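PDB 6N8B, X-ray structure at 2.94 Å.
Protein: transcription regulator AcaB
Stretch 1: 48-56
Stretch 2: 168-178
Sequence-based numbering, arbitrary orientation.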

# COMPACT_ATOMS: atom_id res chain seq x y z
N SER A 48 -0.75 -9.08 -6.31
CA SER A 48 -0.76 -9.93 -5.12
C SER A 48 -2.17 -10.10 -4.58
O SER A 48 -2.58 -11.22 -4.26
N LEU A 49 -2.93 -9.00 -4.46
CA LEU A 49 -4.31 -9.12 -4.01
C LEU A 49 -5.16 -9.90 -5.01
O LEU A 49 -6.09 -10.60 -4.60
N PHE A 50 -4.84 -9.81 -6.30
CA PHE A 50 -5.54 -10.62 -7.29
C PHE A 50 -5.28 -12.10 -7.07
O PHE A 50 -6.21 -12.91 -7.08
N SER A 51 -4.01 -12.47 -6.86
CA SER A 51 -3.68 -13.87 -6.64
C SER A 51 -4.32 -14.38 -5.36
O SER A 51 -4.83 -15.51 -5.32
N ILE A 52 -4.32 -13.57 -4.30
CA ILE A 52 -4.95 -13.97 -3.05
C ILE A 52 -6.42 -14.28 -3.26
O ILE A 52 -6.92 -15.33 -2.83
N ASP A 53 -7.13 -13.40 -3.97
CA ASP A 53 -8.56 -13.59 -4.19
C ASP A 53 -8.86 -14.90 -4.90
O ASP A 53 -9.89 -15.52 -4.64
N VAL A 54 -7.98 -15.35 -5.80
CA VAL A 54 -8.26 -16.58 -6.54
C VAL A 54 -7.67 -17.80 -5.84
O VAL A 54 -8.25 -18.89 -5.91
N ILE A 55 -6.53 -17.65 -5.16
CA ILE A 55 -5.97 -18.75 -4.38
C ILE A 55 -6.95 -19.14 -3.28
O ILE A 55 -7.00 -20.31 -2.87
N LEU A 56 -7.79 -18.20 -2.84
CA LEU A 56 -8.73 -18.48 -1.75
C LEU A 56 -9.92 -19.30 -2.22
O LEU A 56 -10.33 -20.24 -1.54
N ARG A 168 3.86 -7.25 3.31
CA ARG A 168 3.11 -8.19 4.14
C ARG A 168 1.91 -8.76 3.40
O ARG A 168 1.61 -9.95 3.54
N ILE A 169 1.25 -7.93 2.59
CA ILE A 169 0.27 -8.44 1.63
C ILE A 169 0.87 -9.58 0.83
O ILE A 169 0.31 -10.69 0.77
N ILE A 170 2.02 -9.33 0.21
CA ILE A 170 2.69 -10.37 -0.57
C ILE A 170 3.05 -11.56 0.32
O ILE A 170 2.86 -12.71 -0.06
N GLY A 171 3.54 -11.28 1.53
CA GLY A 171 3.80 -12.36 2.47
C GLY A 171 2.55 -13.17 2.78
O GLY A 171 2.59 -14.41 2.80
N ILE A 172 1.43 -12.49 3.02
CA ILE A 172 0.15 -13.17 3.17
C ILE A 172 -0.16 -14.00 1.93
O ILE A 172 -0.68 -15.12 2.03
N GLU A 173 0.17 -13.47 0.75
CA GLU A 173 -0.10 -14.21 -0.47
C GLU A 173 0.77 -15.45 -0.55
O GLU A 173 0.31 -16.52 -0.98
N LYS A 174 2.02 -15.36 -0.09
CA LYS A 174 2.88 -16.53 -0.11
C LYS A 174 2.49 -17.56 0.94
O LYS A 174 2.72 -18.75 0.74
N ARG A 175 1.88 -17.13 2.05
CA ARG A 175 1.38 -18.13 3.00
C ARG A 175 0.15 -18.84 2.46
O ARG A 175 -0.05 -20.02 2.74
N ALA A 176 -0.69 -18.13 1.69
CA ALA A 176 -1.83 -18.79 1.06
C ALA A 176 -1.37 -19.83 0.04
O ALA A 176 -2.00 -20.88 -0.11
N ARG A 177 -0.25 -19.57 -0.65
CA ARG A 177 0.22 -20.51 -1.66
C ARG A 177 0.76 -21.79 -1.01
O ARG A 177 0.48 -22.89 -1.49
N ILE A 178 1.52 -21.65 0.08
CA ILE A 178 1.96 -22.83 0.82
C ILE A 178 0.77 -23.56 1.41
O ILE A 178 0.76 -24.79 1.49

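How do the two helices lie against each other? They run in roughly the same direction, their axes inclined by 29° and 9.2 Å apart at closest approach, and together they bury 486 Å². The CA atoms of Ser-48 and Ile-170 are 5.7 Å apart, those of Ile-52 and Glu-173 5.5 Å, and those of Ile-55 and Ala-176 6.8 Å. From the first helix Ser-48, Ser-51 and Ile-55 send their CA-to-CB bonds toward the partner; from the second, Ile-169, Glu-173 and Ala-176 do the same.

Which bump fills the middle of the contact? Ile-52 leaves its helix sideways, but with chi1 m and chi2 t its end comes nearer to the second helix. Ile-52 CD1 settles among Ile-169, Ile-172 and Glu-173, lying 3.7 Å from the backbone O of Ile-169, 4.2 Å from Ile-169 CG2 and 4.4 Å from Ile-172 CG2. Closer to its own backbone, Ile-52 CG1 rests 3.4 Å from Glu-173 CB, so the base of the acidic side chain serves as part of the wall. Ile-169, also m and t, presses its CG2 against the neighbouring residues Ser-48 and Leu-49: Ile-169 CG2 is 3.7 Å from Leu-49 CD2 and 3.6 Å from Ser-48 OG.

What polar link is set into this packing? Ser-48, in the t rotamer, donates a hydrogen bond from OG to Glu-173 OE1 at 2.7 Å. The serine is small enough to sit close to the opposing backbone, with OG 3.4 Å from Ile-170 CA, and Glu-173, with chi1 and chi2 both t, reaches back along its helix to meet it. OE1 has another hydrogen-bonding partner elsewhere in the structure. The carboxylate also pairs with Arg-177 in a salt bridge within the second helix, although the modelled distance from Glu-173 OE2 to Arg-177 NH1, 2.3 Å, is too short to be taken literally. Ser-51 CB packs beside this pair, 3.6 Å from Glu-173 OE2.

Where does the branched side chain of Ile-55 find room? The small side chain of Ala-176 leaves a shallow hollow, and Ile-55, in the m rotamer with chi2 t, places CG2 there, 3.8 Å from Ala-176 CB and 3.7 Å from Ala-176 O. Its other branch carries CD1 over one face of the Arg-177 guanidinium, 3.6 Å from CZ of that arginine. Arg-177 starts sideways, but its end comes nearer to the first helix, so Ile-55 is embraced by alanine at one branch and arginine at the other.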

# COMPACT_ATOMS: atom_id res chain seq x y z
CB SER A 48 0.16 -9.35 -4.04
OG SER A 48 0.22 -10.21 -2.92
CB LEU A 49 -4.91 -7.73 -3.77
CG LEU A 49 -4.25 -6.89 -2.67
CD1 LEU A 49 -4.69 -5.44 -2.77
CD2 LEU A 49 -4.57 -7.46 -1.29
CB PHE A 50 -5.11 -10.20 -8.70
CG PHE A 50 -5.92 -10.83 -9.80
CD1 PHE A 50 -5.65 -12.12 -10.23
CD2 PHE A 50 -6.96 -10.14 -10.40
CE1 PHE A 50 -6.39 -12.71 -11.24
CE2 PHE A 50 -7.70 -10.71 -11.41
CZ PHE A 50 -7.42 -12.00 -11.83
CB SER A 51 -2.17 -14.04 -6.59
OG SER A 51 -1.56 -13.50 -7.75
CB ILE A 52 -4.76 -12.87 -1.98
CG1 ILE A 52 -3.29 -12.76 -1.58
CG2 ILE A 52 -5.62 -13.15 -0.77
CD1 ILE A 52 -2.97 -11.51 -0.81
CB ASP A 53 -9.13 -12.41 -4.97
CG ASP A 53 -9.40 -11.20 -4.08
OD1 ASP A 53 -9.92 -11.39 -2.96
OD2 ASP A 53 -9.08 -10.07 -4.50
CB VAL A 54 -7.77 -16.48 -8.00
CG1 VAL A 54 -8.04 -15.09 -8.56
CG2 VAL A 54 -6.32 -16.84 -8.14
CB ILE A 55 -4.58 -18.37 -3.83
CG1 ILE A 55 -3.57 -18.28 -4.98
CG2 ILE A 55 -4.10 -19.39 -2.80
CD1 ILE A 55 -2.24 -17.68 -4.58
CB LEU A 56 -9.21 -17.17 -1.13
CG LEU A 56 -8.20 -16.37 -0.32
CD1 LEU A 56 -8.84 -15.10 0.20
CD2 LEU A 56 -7.74 -17.26 0.82
CB ARG A 168 2.72 -7.49 5.42
CG ARG A 168 3.95 -7.46 6.29
CD ARG A 168 3.59 -7.32 7.70
NE ARG A 168 3.04 -8.61 8.12
CZ ARG A 168 2.04 -8.77 8.96
NH1 ARG A 168 1.51 -7.71 9.50
NH2 ARG A 168 1.58 -9.99 9.26
CB ILE A 169 -0.22 -7.30 0.72
CG1 ILE A 169 -1.11 -6.34 1.51
CG2 ILE A 169 -0.93 -7.85 -0.50
CD1 ILE A 169 -1.48 -5.09 0.76
CB ILE A 170 3.91 -9.79 -1.29
CG1 ILE A 170 3.46 -8.89 -2.44
CG2 ILE A 170 4.83 -10.90 -1.79
CD1 ILE A 170 4.18 -7.58 -2.52
CB ILE A 172 -0.96 -12.16 3.48
CG1 ILE A 172 -0.80 -11.60 4.90
CG2 ILE A 172 -2.33 -12.79 3.31
CD1 ILE A 172 -1.75 -10.47 5.23
CB GLU A 173 0.11 -13.32 -1.70
CG GLU A 173 0.17 -14.08 -3.02
CD GLU A 173 1.05 -13.40 -4.05
OE1 GLU A 173 1.63 -12.34 -3.74
OE2 GLU A 173 1.18 -13.93 -5.18
CB LYS A 174 4.35 -16.13 0.08
CG LYS A 174 4.79 -14.96 -0.80
CD LYS A 174 6.12 -14.37 -0.33
CE LYS A 174 7.31 -15.13 -0.89
NZ LYS A 174 7.44 -14.96 -2.36
CB ARG A 175 1.10 -17.49 4.36
CG ARG A 175 2.32 -16.79 4.92
CD ARG A 175 2.50 -17.02 6.41
NE ARG A 175 1.31 -16.78 7.22
CZ ARG A 175 1.33 -16.84 8.55
NH1 ARG A 175 2.46 -17.12 9.18
NH2 ARG A 175 0.22 -16.62 9.24
CB ALA A 176 -2.73 -17.75 0.39
CB ARG A 177 1.31 -19.87 -2.52
CG ARG A 177 0.92 -18.55 -3.13
CD ARG A 177 1.93 -18.10 -4.16
NE ARG A 177 1.44 -18.30 -5.52
CZ ARG A 177 0.88 -17.34 -6.25
NH1 ARG A 177 0.74 -16.12 -5.75
NH2 ARG A 177 0.46 -17.60 -7.47
CB ILE A 178 3.00 -22.44 1.89
CG1 ILE A 178 3.98 -21.42 1.32
CG2 ILE A 178 3.77 -23.67 2.34
CD1 ILE A 178 5.02 -20.94 2.32